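Local coordinates for protein type-2Aa cytolytic delta-endotoxin (Bacillus thuringiensis serovar kyushuensis, PDB 1CBY) that kills the larvae of dipteran insects by making pores in the epithelial cell membrane of the midgut once converted from dimeric protoxin to active monomer, at residues A[41-46]-A[170-175]; A[61-66]-A[81-86]; A[185-190]-A[217-222]. All coordinates share one frame; numbering follows the deposited sequence.

Contact 1. Residues A[41-46]-A[170-175]; sequences DNFNTV and NILFSI
A parallel pair of β-strands is seated where Asn-44, Thr-45 and Val-46 run alongside Ile-171, Leu-172 and Phe-173, the two short axes 4.7 Å apart. Asn-44 and Val-46 each use both backbone groups on this neighbour: Asn-44 N donates to Asn-170 O, Leu-172 N to Asn-44 O, Val-46 N to Leu-172 O and Ser-174 N to Val-46 O. Leu-172 is thus gripped from both sides of Thr-45. Ahead of the strand, the amide of Asn-170 takes over: ND2 reaches Asn-42 O at 3.1 Å, with the acceptor nearly in the amide plane and the donor in the carbonyl plane. An Asx turn precedes the strand, Asp-41 OD1 accepting from Phe-43 N at 3.1 Å.

The pairing belongs to the central mixed sheet of this α/β fold. In the protoxin dimer, residues 44-46 also pair in parallel with a strand of the second subunit, whose Lys-29 forms a salt bridge with Asp-41 OD2.

On one face of the sheet, Leu-172 lies against Phe-43. Its CB makes an off-centre CH-pi contact 4.2 Å from the Phe-43 ring centroid, and its CD1 lies over a face of that ring. With CG anti to the backbone N (chi1 -177°), the leucine also brings CD2 alongside Thr-45 CG2, at 4.0 Å. On the other face Val-46 and Phe-173 project side by side, CB to CD1 3.8 Å, and Ile-171 CG2 sits over the rim of the Phe-173 ring. Thr-138 of helix 129-141 touches Val-46, Ile-171 and Phe-173 there.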
ATOM      1  N   ASP A  41       6.419 -15.742  -0.325  1.00 25.17           N
ATOM      2  CA  ASP A  41       6.077 -14.566  -1.123  1.00 21.63           C
ATOM      3  C   ASP A  41       7.174 -13.506  -1.014  1.00 20.02           C
ATOM      4  O   ASP A  41       7.312 -12.846   0.013  1.00 17.74           O
ATOM      5  CB  ASP A  41       4.742 -13.980  -0.645  1.00 26.86           C
ATOM      6  CG  ASP A  41       4.145 -12.970  -1.624  1.00 26.25           C
ATOM      7  OD1 ASP A  41       4.892 -12.334  -2.398  1.00 28.92           O
ATOM      8  OD2 ASP A  41       2.907 -12.807  -1.616  1.00 33.71           O
ATOM      9  N   ASN A  42       7.928 -13.320  -2.089  1.00 19.92           N
ATOM     10  CA  ASN A  42       9.000 -12.329  -2.099  1.00 25.69           C
ATOM     11  C   ASN A  42       8.714 -11.203  -3.091  1.00 23.75           C
ATOM     12  O   ASN A  42       9.630 -10.632  -3.687  1.00 22.21           O
ATOM     13  CB  ASN A  42      10.331 -13.010  -2.429  1.00 31.88           C
ATOM     14  CG  ASN A  42      10.713 -14.061  -1.401  1.00 28.21           C
ATOM     15  OD1 ASN A  42      10.617 -15.259  -1.656  1.00 23.56           O
ATOM     16  ND2 ASN A  42      11.132 -13.613  -0.228  1.00 23.56           N
ATOM     17  N   PHE A  43       7.437 -10.863  -3.229  1.00 26.63           N
ATOM     18  CA  PHE A  43       6.996  -9.822  -4.149  1.00 21.96           C
ATOM     19  C   PHE A  43       6.192  -8.748  -3.443  1.00 22.78           C
ATOM     20  O   PHE A  43       5.376  -9.051  -2.571  1.00 18.17           O
ATOM     21  CB  PHE A  43       6.098 -10.416  -5.246  1.00 17.67           C
ATOM     22  CG  PHE A  43       6.830 -10.831  -6.485  1.00 19.09           C
ATOM     23  CD1 PHE A  43       7.517  -9.895  -7.250  1.00 22.78           C
ATOM     24  CD2 PHE A  43       6.826 -12.159  -6.896  1.00 24.11           C
ATOM     25  CE1 PHE A  43       8.195 -10.274  -8.413  1.00 22.52           C
ATOM     26  CE2 PHE A  43       7.500 -12.549  -8.056  1.00 29.90           C
ATOM     27  CZ  PHE A  43       8.186 -11.604  -8.817  1.00 24.26           C
ATOM     28  N   ASN A  44       6.470  -7.493  -3.782  1.00 24.73           N
ATOM     29  CA  ASN A  44       5.705  -6.368  -3.255  1.00 21.71           C
ATOM     30  C   ASN A  44       4.609  -6.301  -4.330  1.00 22.60           C
ATOM     31  O   ASN A  44       4.861  -5.937  -5.487  1.00 23.70           O
ATOM     32  CB  ASN A  44       6.542  -5.089  -3.243  1.00 20.39           C
ATOM     33  CG  ASN A  44       5.943  -3.995  -2.363  1.00 25.27           C
ATOM     34  OD1 ASN A  44       6.583  -2.973  -2.124  1.00 25.77           O
ATOM     35  ND2 ASN A  44       4.723  -4.200  -1.880  1.00 26.34           N
ATOM     36  N   THR A  45       3.418  -6.747  -3.963  1.00 17.57           N
ATOM     37  CA  THR A  45       2.305  -6.820  -4.889  1.00 20.16           C
ATOM     38  C   THR A  45       1.361  -5.614  -4.963  1.00 23.55           C
ATOM     39  O   THR A  45       0.956  -5.056  -3.938  1.00 22.66           O
ATOM     40  CB  THR A  45       1.508  -8.092  -4.597  1.00 15.54           C
ATOM     41  OG1 THR A  45       2.422  -9.179  -4.407  1.00 25.29           O
ATOM     42  CG2 THR A  45       0.605  -8.430  -5.748  1.00 28.04           C
ATOM     43  N   VAL A  46       1.024  -5.220  -6.190  1.00 21.46           N
ATOM     44  CA  VAL A  46       0.110  -4.109  -6.448  1.00 19.91           C
ATOM     45  C   VAL A  46      -0.956  -4.622  -7.414  1.00 17.06           C
ATOM     46  O   VAL A  46      -0.643  -5.030  -8.536  1.00 16.77           O
ATOM     47  CB  VAL A  46       0.845  -2.892  -7.070  1.00 22.31           C
ATOM     48  CG1 VAL A  46      -0.148  -1.807  -7.455  1.00 22.45           C
ATOM     49  CG2 VAL A  46       1.850  -2.328  -6.084  1.00 17.95           C
ATOM     50  N   ASN A 170      11.879  -6.784  -5.479  1.00 17.16           N
ATOM     51  CA  ASN A 170      10.916  -7.442  -6.352  1.00 15.07           C
ATOM     52  C   ASN A 170       9.540  -6.821  -6.207  1.00 20.04           C
ATOM     53  O   ASN A 170       9.029  -6.663  -5.092  1.00 15.68           O
ATOM     54  CB  ASN A 170      10.842  -8.933  -6.033  1.00 22.59           C
ATOM     55  CG  ASN A 170      12.205  -9.601  -6.041  1.00 23.93           C
ATOM     56  OD1 ASN A 170      13.039  -9.333  -6.910  1.00 28.37           O
ATOM     57  ND2 ASN A 170      12.439 -10.471  -5.066  1.00 23.46           N
ATOM     58  N   ILE A 171       8.934  -6.514  -7.349  1.00 25.01           N
ATOM     59  CA  ILE A 171       7.617  -5.886  -7.435  1.00 23.77           C
ATOM     60  C   ILE A 171       6.785  -6.657  -8.460  1.00 22.87           C
ATOM     61  O   ILE A 171       7.338  -7.252  -9.386  1.00 21.72           O
ATOM     62  CB  ILE A 171       7.742  -4.421  -7.944  1.00 19.63           C
ATOM     63  CG1 ILE A 171       8.595  -3.588  -6.992  1.00 15.70           C
ATOM     64  CG2 ILE A 171       6.370  -3.781  -8.092  1.00 28.56           C
ATOM     65  CD1 ILE A 171       8.964  -2.226  -7.540  1.00 12.00           C
ATOM     66  N   LEU A 172       5.470  -6.687  -8.272  1.00 19.80           N
ATOM     67  CA  LEU A 172       4.595  -7.352  -9.227  1.00 16.92           C
ATOM     68  C   LEU A 172       3.336  -6.528  -9.380  1.00 17.61           C
ATOM     69  O   LEU A 172       2.633  -6.264  -8.403  1.00 17.85           O
ATOM     70  CB  LEU A 172       4.232  -8.777  -8.798  1.00 17.92           C
ATOM     71  CG  LEU A 172       3.360  -9.506  -9.832  1.00 19.32           C
ATOM     72  CD1 LEU A 172       3.996 -10.814 -10.263  1.00 13.14           C
ATOM     73  CD2 LEU A 172       1.956  -9.736  -9.289  1.00 18.25           C
ATOM     74  N   PHE A 173       3.087  -6.087 -10.607  1.00 18.95           N
ATOM     75  CA  PHE A 173       1.911  -5.292 -10.921  1.00 15.18           C
ATOM     76  C   PHE A 173       0.914  -6.211 -11.615  1.00 17.96           C
ATOM     77  O   PHE A 173       1.295  -7.064 -12.420  1.00 19.48           O
ATOM     78  CB  PHE A 173       2.269  -4.150 -11.884  1.00 12.14           C
ATOM     79  CG  PHE A 173       3.169  -3.094 -11.295  1.00  8.42           C
ATOM     80  CD1 PHE A 173       2.704  -2.226 -10.320  1.00  9.27           C
ATOM     81  CD2 PHE A 173       4.473  -2.941 -11.753  1.00 12.19           C
ATOM     82  CE1 PHE A 173       3.528  -1.217  -9.806  1.00  8.15           C
ATOM     83  CE2 PHE A 173       5.302  -1.936 -11.246  1.00 11.78           C
ATOM     84  CZ  PHE A 173       4.827  -1.074 -10.270  1.00  3.50           C
ATOM     85  N   SER A 174      -0.359  -6.046 -11.294  1.00 20.60           N
ATOM     86  CA  SER A 174      -1.416  -6.826 -11.921  1.00 27.41           C
ATOM     87  C   SER A 174      -2.528  -5.812 -12.208  1.00 32.00           C
ATOM     88  O   SER A 174      -3.123  -5.242 -11.283  1.00 30.25           O
ATOM     89  CB  SER A 174      -1.889  -7.927 -10.980  1.00 26.76           C
ATOM     90  OG  SER A 174      -2.702  -8.864 -11.652  1.00 36.92           O
ATOM     91  N   ILE A 175      -2.768  -5.552 -13.491  1.00 33.92           N
ATOM     92  CA  ILE A 175      -3.759  -4.565 -13.913  1.00 33.18           C
ATOM     93  C   ILE A 175      -4.859  -5.116 -14.825  1.00 31.42           C
ATOM     94  O   ILE A 175      -4.590  -5.842 -15.784  1.00 31.29           O
ATOM     95  CB  ILE A 175      -3.043  -3.339 -14.561  1.00 29.05           C
ATOM     96  CG1 ILE A 175      -4.009  -2.504 -15.399  1.00 30.35           C
ATOM     97  CG2 ILE A 175      -1.829  -3.787 -15.359  1.00 32.44           C
ATOM     98  CD1 ILE A 175      -4.985  -1.711 -14.590  1.00 32.04           C
TER

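Contact 2. Residues A[61-66]-A[81-86]; sequences ANAFQG and LQIANG
Ile-83 reaches from the last turn of helix 77-84 to Ala-63, at the end of helix 54-63, and to Phe-64, the next residue in sequence, and the contact is built around this one branched side chain. The apolar contacts between side chains fall to its shorter arm, CG2, which lies 4.3 Å from Ala-63 CB and 4.1 Å from Phe-64 CE1. The Phe-64 ring and the isoleucine lie alongside with their tips pointing opposite ways, and the same ring carbon, CE1, continues to Ala-84 CB at 4.3 Å.

Contacts with backbone atoms are of a different kind. CG1 of Ile-83 stands anti to the carbonyl carbon (chi1 -63°) and the chain then runs extended, which carries CD1 out to the backbone of the other segment, 3.8 Å from Gly-66 C. Both methyls of Ile-83 settle near Ala-63 O, CD1 at 3.5 Å and CG2 at 3.6 Å, as simple van der Waals neighbours. No hydrogen bond passes between the segments; each has backbone bonds of its own, such as Asn-85 N to Leu-81 O and Gln-65 N to Asn-62 O.

Polar side chains on the remote side of 61-66 serve other parts of the molecule. Gln-65 bonds through NE2 to Asp-41 OD1 and through OE1 to Asn-42 N, while Asn-62 OD1 accepts from Lys-29 of the second subunit.

The contact therefore joins two consecutive helices that lie on the central sheet. Ala-84 rests on Leu-220 and Leu-222 of strand 210-225 and on Ile-92 of strand 90-102, Phe-64 covers Pro-188 of strand 183-195, and Tyr-245 near the C terminus touches Ile-83.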
ATOM      1  N   ALA A  61       0.346 -14.130  -9.898  1.00 24.57           N
ATOM      2  CA  ALA A  61       1.358 -13.636  -8.974  1.00 28.13           C
ATOM      3  C   ALA A  61       2.178 -14.802  -8.407  1.00 28.30           C
ATOM      4  O   ALA A  61       3.408 -14.814  -8.510  1.00 25.29           O
ATOM      5  CB  ALA A  61       0.698 -12.856  -7.845  1.00 25.56           C
ATOM      6  N   ASN A  62       1.487 -15.798  -7.852  1.00 26.90           N
ATOM      7  CA  ASN A  62       2.135 -16.972  -7.269  1.00 24.59           C
ATOM      8  C   ASN A  62       2.994 -17.728  -8.262  1.00 26.11           C
ATOM      9  O   ASN A  62       4.066 -18.217  -7.905  1.00 30.39           O
ATOM     10  CB  ASN A  62       1.109 -17.934  -6.674  1.00 21.71           C
ATOM     11  CG  ASN A  62       0.446 -17.384  -5.435  1.00 25.10           C
ATOM     12  OD1 ASN A  62       0.837 -16.333  -4.912  1.00 25.48           O
ATOM     13  ND2 ASN A  62      -0.569 -18.088  -4.953  1.00 27.11           N
ATOM     14  N   ALA A  63       2.523 -17.840  -9.500  1.00 19.96           N
ATOM     15  CA  ALA A  63       3.267 -18.552 -10.531  1.00 19.70           C
ATOM     16  C   ALA A  63       4.639 -17.933 -10.733  1.00 24.80           C
ATOM     17  O   ALA A  63       5.620 -18.641 -10.954  1.00 35.51           O
ATOM     18  CB  ALA A  63       2.498 -18.558 -11.837  1.00 17.45           C
ATOM     19  N   PHE A  64       4.721 -16.613 -10.630  1.00 31.14           N
ATOM     20  CA  PHE A  64       6.000 -15.941 -10.816  1.00 32.17           C
ATOM     21  C   PHE A  64       6.926 -15.947  -9.603  1.00 34.56           C
ATOM     22  O   PHE A  64       8.050 -15.442  -9.674  1.00 34.53           O
ATOM     23  CB  PHE A  64       5.801 -14.537 -11.377  1.00 29.30           C
ATOM     24  CG  PHE A  64       5.443 -14.531 -12.836  1.00 31.32           C
ATOM     25  CD1 PHE A  64       6.391 -14.875 -13.795  1.00 28.48           C
ATOM     26  CD2 PHE A  64       4.154 -14.216 -13.251  1.00 26.59           C
ATOM     27  CE1 PHE A  64       6.063 -14.909 -15.143  1.00 28.53           C
ATOM     28  CE2 PHE A  64       3.814 -14.248 -14.598  1.00 26.44           C
ATOM     29  CZ  PHE A  64       4.770 -14.595 -15.545  1.00 30.68           C
ATOM     30  N   GLN A  65       6.471 -16.549  -8.505  1.00 32.32           N
ATOM     31  CA  GLN A  65       7.293 -16.659  -7.303  1.00 29.19           C
ATOM     32  C   GLN A  65       8.479 -17.539  -7.672  1.00 28.01           C
ATOM     33  O   GLN A  65       9.616 -17.257  -7.306  1.00 30.89           O
ATOM     34  CB  GLN A  65       6.516 -17.327  -6.168  1.00 21.84           C
ATOM     35  CG  GLN A  65       5.381 -16.501  -5.592  1.00 19.29           C
ATOM     36  CD  GLN A  65       5.858 -15.330  -4.752  1.00 20.00           C
ATOM     37  OE1 GLN A  65       7.045 -15.199  -4.443  1.00 17.34           O
ATOM     38  NE2 GLN A  65       4.929 -14.465  -4.381  1.00 27.66           N
ATOM     39  N   GLY A  66       8.202 -18.568  -8.469  1.00 28.38           N
ATOM     40  CA  GLY A  66       9.230 -19.501  -8.895  1.00 29.15           C
ATOM     41  C   GLY A  66      10.392 -18.885  -9.645  1.00 29.56           C
ATOM     42  O   GLY A  66      11.384 -19.560  -9.914  1.00 32.62           O
ATOM     43  N   LEU A  81      10.824 -16.379 -18.047  1.00 42.35           N
ATOM     44  CA  LEU A  81      10.347 -16.623 -19.406  1.00 44.15           C
ATOM     45  C   LEU A  81       9.787 -18.033 -19.514  1.00 44.40           C
ATOM     46  O   LEU A  81       8.725 -18.241 -20.100  1.00 43.18           O
ATOM     47  CB  LEU A  81      11.478 -16.415 -20.417  1.00 45.50           C
ATOM     48  CG  LEU A  81      11.565 -15.023 -21.058  1.00 49.09           C
ATOM     49  CD1 LEU A  81      11.349 -13.931 -20.020  1.00 48.99           C
ATOM     50  CD2 LEU A  81      12.907 -14.855 -21.759  1.00 42.35           C
ATOM     51  N   GLN A  82      10.497 -18.990 -18.925  1.00 48.81           N
ATOM     52  CA  GLN A  82      10.082 -20.390 -18.910  1.00 49.45           C
ATOM     53  C   GLN A  82       8.673 -20.491 -18.322  1.00 50.25           C
ATOM     54  O   GLN A  82       7.801 -21.156 -18.882  1.00 52.75           O
ATOM     55  CB  GLN A  82      11.078 -21.207 -18.075  1.00 54.85           C
ATOM     56  CG  GLN A  82      10.474 -22.338 -17.240  1.00 70.06           C
ATOM     57  CD  GLN A  82      10.762 -23.716 -17.803  1.00 78.51           C
ATOM     58  OE1 GLN A  82      11.840 -23.968 -18.339  1.00 85.08           O
ATOM     59  NE2 GLN A  82       9.802 -24.624 -17.665  1.00 81.98           N
ATOM     60  N   ILE A  83       8.460 -19.820 -17.192  1.00 47.23           N
ATOM     61  CA  ILE A  83       7.162 -19.812 -16.522  1.00 44.80           C
ATOM     62  C   ILE A  83       6.138 -19.078 -17.391  1.00 46.16           C
ATOM     63  O   ILE A  83       5.012 -19.545 -17.565  1.00 47.83           O
ATOM     64  CB  ILE A  83       7.250 -19.115 -15.140  1.00 39.75           C
ATOM     65  CG1 ILE A  83       8.194 -19.891 -14.220  1.00 30.36           C
ATOM     66  CG2 ILE A  83       5.868 -18.992 -14.510  1.00 36.24           C
ATOM     67  CD1 ILE A  83       8.496 -19.189 -12.919  1.00 27.70           C
ATOM     68  N   ALA A  84       6.552 -17.948 -17.958  1.00 45.68           N
ATOM     69  CA  ALA A  84       5.688 -17.137 -18.810  1.00 46.41           C
ATOM     70  C   ALA A  84       5.108 -17.939 -19.969  1.00 44.96           C
ATOM     71  O   ALA A  84       3.893 -17.987 -20.156  1.00 45.66           O
ATOM     72  CB  ALA A  84       6.453 -15.938 -19.340  1.00 45.23           C
ATOM     73  N   ASN A  85       5.977 -18.599 -20.723  1.00 45.81           N
ATOM     74  CA  ASN A  85       5.545 -19.393 -21.867  1.00 47.13           C
ATOM     75  C   ASN A  85       4.803 -20.668 -21.487  1.00 43.17           C
ATOM     76  O   ASN A  85       4.535 -21.507 -22.347  1.00 47.44           O
ATOM     77  CB  ASN A  85       6.739 -19.729 -22.766  1.00 53.08           C
ATOM     78  CG  ASN A  85       7.283 -18.510 -23.493  1.00 59.34           C
ATOM     79  OD1 ASN A  85       8.493 -18.298 -23.559  1.00 62.46           O
ATOM     80  ND2 ASN A  85       6.388 -17.702 -24.045  1.00 65.02           N
ATOM     81  N   GLY A  86       4.470 -20.810 -20.205  1.00 39.09           N
ATOM     82  CA  GLY A  86       3.754 -21.986 -19.745  1.00 34.01           C
ATOM     83  C   GLY A  86       2.362 -21.666 -19.226  1.00 33.27           C
ATOM     84  O   GLY A  86       1.543 -22.570 -19.029  1.00 31.51           O
TER

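Contact 3. Residues A[185-190]-A[217-222]; sequences AVLPLA and MKALTL
Leu-187 CD2 and Leu-189 CD1 converge on Ala-219 CB in the middle of one face of this antiparallel strand pair, each at 3.7 Å. Leu-189 has CG anti to the backbone N (chi1 176°), and CD1 reaches over to the opposite strand, where it also lies 3.5 Å from Met-217 CG, the two side chains crossing at a slant. Ile-117, Ile-118 and Leu-122 of helix 107-122 cover this face.

On the reverse face Pro-188 packs its ring on Leu-220, CD to CD2 3.8 Å. Leu-220 holds CG between its backbone N and carbonyl carbon (chi1 78°), and CD2 lies beside CB, CG and CD of the proline. Phe-64 and Phe-75 touch Pro-188 there.

The backbone frames this core. Val-186 and Leu-222 form a hydrogen-bonded pair, N to O 2.9 Å from Val-186 to Leu-222 and 3.0 Å in return. Ala-190 and Lys-218 form another, again with bonds both ways. Between them comes Pro-188 opposite Leu-220; proline has no N-H to give, and Leu-220 O faces Pro-188 CD instead.

Two side chains carry polar ends away from the strand pair. Thr-221 OG1 adjoins Leu-187 CG at 3.7 Å but bonds to Val-121 O at the end of helix 107-122. Lys-218 passes its CE 4.3 Å from Ala-190 CB, bends at chi3, and delivers NZ to a salt bridge with Glu-192 and a hydrogen bond with Phe-75 O.

Two neighbouring strands of the central sheet are thus held by paired bonds on either side of Pro-188, with apolar contact on both faces between them, while the ammonium group of the buried Lys-218 finds its charge partner farther along strand 183-195.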
ATOM      1  N   ALA A 185      -3.292  -7.835 -17.425  1.00 25.36           N
ATOM      2  CA  ALA A 185      -1.869  -7.611 -17.633  1.00 31.38           C
ATOM      3  C   ALA A 185      -1.093  -7.829 -16.336  1.00 31.07           C
ATOM      4  O   ALA A 185      -1.465  -7.297 -15.287  1.00 33.78           O
ATOM      5  CB  ALA A 185      -1.633  -6.207 -18.170  1.00 32.83           C
ATOM      6  N   VAL A 186      -0.045  -8.643 -16.401  1.00 27.01           N
ATOM      7  CA  VAL A 186       0.786  -8.920 -15.234  1.00 26.28           C
ATOM      8  C   VAL A 186       2.182  -8.432 -15.549  1.00 24.94           C
ATOM      9  O   VAL A 186       2.669  -8.621 -16.664  1.00 26.32           O
ATOM     10  CB  VAL A 186       0.834 -10.421 -14.916  1.00 30.53           C
ATOM     11  CG1 VAL A 186       1.597 -10.657 -13.627  1.00 30.67           C
ATOM     12  CG2 VAL A 186      -0.571 -10.973 -14.800  1.00 32.45           C
ATOM     13  N   LEU A 187       2.839  -7.826 -14.566  1.00 23.25           N
ATOM     14  CA  LEU A 187       4.179  -7.303 -14.785  1.00 27.80           C
ATOM     15  C   LEU A 187       5.161  -7.603 -13.647  1.00 28.44           C
ATOM     16  O   LEU A 187       5.215  -6.873 -12.650  1.00 28.74           O
ATOM     17  CB  LEU A 187       4.108  -5.785 -15.012  1.00 31.92           C
ATOM     18  CG  LEU A 187       5.113  -5.069 -15.927  1.00 32.34           C
ATOM     19  CD1 LEU A 187       4.873  -3.574 -15.836  1.00 29.04           C
ATOM     20  CD2 LEU A 187       6.548  -5.376 -15.547  1.00 31.81           C
ATOM     21  N   PRO A 188       5.881  -8.735 -13.738  1.00 29.51           N
ATOM     22  CA  PRO A 188       6.864  -9.101 -12.711  1.00 25.31           C
ATOM     23  C   PRO A 188       8.055  -8.180 -12.937  1.00 25.17           C
ATOM     24  O   PRO A 188       8.696  -8.237 -13.988  1.00 29.32           O
ATOM     25  CB  PRO A 188       7.222 -10.543 -13.085  1.00 20.21           C
ATOM     26  CG  PRO A 188       5.986 -11.044 -13.720  1.00 25.89           C
ATOM     27  CD  PRO A 188       5.613  -9.883 -14.614  1.00 31.11           C
ATOM     28  N   LEU A 189       8.331  -7.319 -11.967  1.00 24.89           N
ATOM     29  CA  LEU A 189       9.424  -6.358 -12.066  1.00 26.46           C
ATOM     30  C   LEU A 189      10.451  -6.528 -10.946  1.00 26.05           C
ATOM     31  O   LEU A 189      10.096  -6.556  -9.770  1.00 26.71           O
ATOM     32  CB  LEU A 189       8.845  -4.942 -12.012  1.00 26.18           C
ATOM     33  CG  LEU A 189       9.802  -3.755 -12.006  1.00 29.64           C
ATOM     34  CD1 LEU A 189      10.447  -3.607 -13.373  1.00 35.09           C
ATOM     35  CD2 LEU A 189       9.031  -2.499 -11.639  1.00 31.07           C
ATOM     36  N   ALA A 190      11.726  -6.612 -11.305  1.00 23.62           N
ATOM     37  CA  ALA A 190      12.776  -6.762 -10.307  1.00 20.60           C
ATOM     38  C   ALA A 190      13.942  -5.840 -10.611  1.00 22.00           C
ATOM     39  O   ALA A 190      14.446  -5.800 -11.737  1.00 25.60           O
ATOM     40  CB  ALA A 190      13.249  -8.200 -10.247  1.00 16.42           C
ATOM     41  N   MET A 217      17.267  -3.657 -14.515  1.00 25.49           N
ATOM     42  CA  MET A 217      15.844  -3.949 -14.453  1.00 27.08           C
ATOM     43  C   MET A 217      15.508  -5.207 -15.244  1.00 27.02           C
ATOM     44  O   MET A 217      16.020  -5.415 -16.348  1.00 32.40           O
ATOM     45  CB  MET A 217      15.070  -2.747 -15.007  1.00 33.15           C
ATOM     46  CG  MET A 217      13.573  -2.775 -14.782  1.00 40.73           C
ATOM     47  SD  MET A 217      12.769  -1.241 -15.317  1.00 36.40           S
ATOM     48  CE  MET A 217      11.525  -1.883 -16.413  1.00 40.75           C
ATOM     49  N   LYS A 218      14.686  -6.067 -14.654  1.00 27.99           N
ATOM     50  CA  LYS A 218      14.259  -7.311 -15.295  1.00 27.16           C
ATOM     51  C   LYS A 218      12.743  -7.314 -15.228  1.00 20.02           C
ATOM     52  O   LYS A 218      12.164  -7.308 -14.139  1.00 19.80           O
ATOM     53  CB  LYS A 218      14.840  -8.520 -14.557  1.00 31.05           C
ATOM     54  CG  LYS A 218      16.348  -8.646 -14.701  1.00 36.06           C
ATOM     55  CD  LYS A 218      16.939  -9.629 -13.703  1.00 50.52           C
ATOM     56  CE  LYS A 218      16.922  -9.058 -12.293  1.00 55.95           C
ATOM     57  NZ  LYS A 218      17.425 -10.031 -11.285  1.00 56.02           N
ATOM     58  N   ALA A 219      12.105  -7.281 -16.392  1.00 18.92           N
ATOM     59  CA  ALA A 219      10.652  -7.230 -16.458  1.00 19.11           C
ATOM     60  C   ALA A 219      10.085  -7.810 -17.741  1.00 21.57           C
ATOM     61  O   ALA A 219      10.762  -7.882 -18.772  1.00 22.72           O
ATOM     62  CB  ALA A 219      10.184  -5.791 -16.314  1.00 13.19           C
ATOM     63  N   LEU A 220       8.827  -8.224 -17.664  1.00 20.80           N
ATOM     64  CA  LEU A 220       8.123  -8.764 -18.809  1.00 19.44           C
ATOM     65  C   LEU A 220       6.641  -8.583 -18.541  1.00 22.36           C
ATOM     66  O   LEU A 220       6.198  -8.689 -17.395  1.00 21.52           O
ATOM     67  CB  LEU A 220       8.448 -10.243 -19.029  1.00 18.28           C
ATOM     68  CG  LEU A 220       7.787 -11.312 -18.160  1.00 25.76           C
ATOM     69  CD1 LEU A 220       7.951 -12.656 -18.830  1.00 31.72           C
ATOM     70  CD2 LEU A 220       8.396 -11.327 -16.772  1.00 34.58           C
ATOM     71  N   THR A 221       5.896  -8.221 -19.579  1.00 27.60           N
ATOM     72  CA  THR A 221       4.459  -8.036 -19.450  1.00 25.49           C
ATOM     73  C   THR A 221       3.763  -9.193 -20.137  1.00 26.10           C
ATOM     74  O   THR A 221       4.050  -9.513 -21.293  1.00 29.70           O
ATOM     75  CB  THR A 221       3.998  -6.719 -20.079  1.00 18.20           C
ATOM     76  OG1 THR A 221       4.841  -5.654 -19.620  1.00 21.34           O
ATOM     77  CG2 THR A 221       2.562  -6.430 -19.677  1.00  8.72           C
ATOM     78  N   LEU A 222       2.861  -9.834 -19.410  1.00 29.41           N
ATOM     79  CA  LEU A 222       2.120 -10.968 -19.930  1.00 30.51           C
ATOM     80  C   LEU A 222       0.624 -10.696 -19.831  1.00 34.43           C
ATOM     81  O   LEU A 222       0.147 -10.180 -18.818  1.00 40.89           O
ATOM     82  CB  LEU A 222       2.475 -12.219 -19.123  1.00 22.60           C
ATOM     83  CG  LEU A 222       1.737 -13.503 -19.485  1.00 28.89           C
ATOM     84  CD1 LEU A 222       2.741 -14.612 -19.750  1.00 31.68           C
ATOM     85  CD2 LEU A 222       0.771 -13.883 -18.374  1.00 29.52           C
TER

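How the contacts relate
From the N terminus the chain passes strand 28-36 and reaches contact 1 at 41-46, then runs through helix 54-63 and doubles back at contact 2, which closes a short loop of its own between two helices. That loop is nested within the far longer one that contact 1 closes when strand 165-175 returns beside strand 44-48. Contact 3 follows in series, joining strand 183-195 to strand 210-225. Contacts 1 and 3 share one sheet, because 170-175 and 185-190 are bonded neighbours: Ile-171 N lies 2.7 Å from Leu-189 O. Contact 2 lies against this sheet, tying helices 54-63 and 77-84 to the loop before strand 44-48 and to the leucines of strand 210-225.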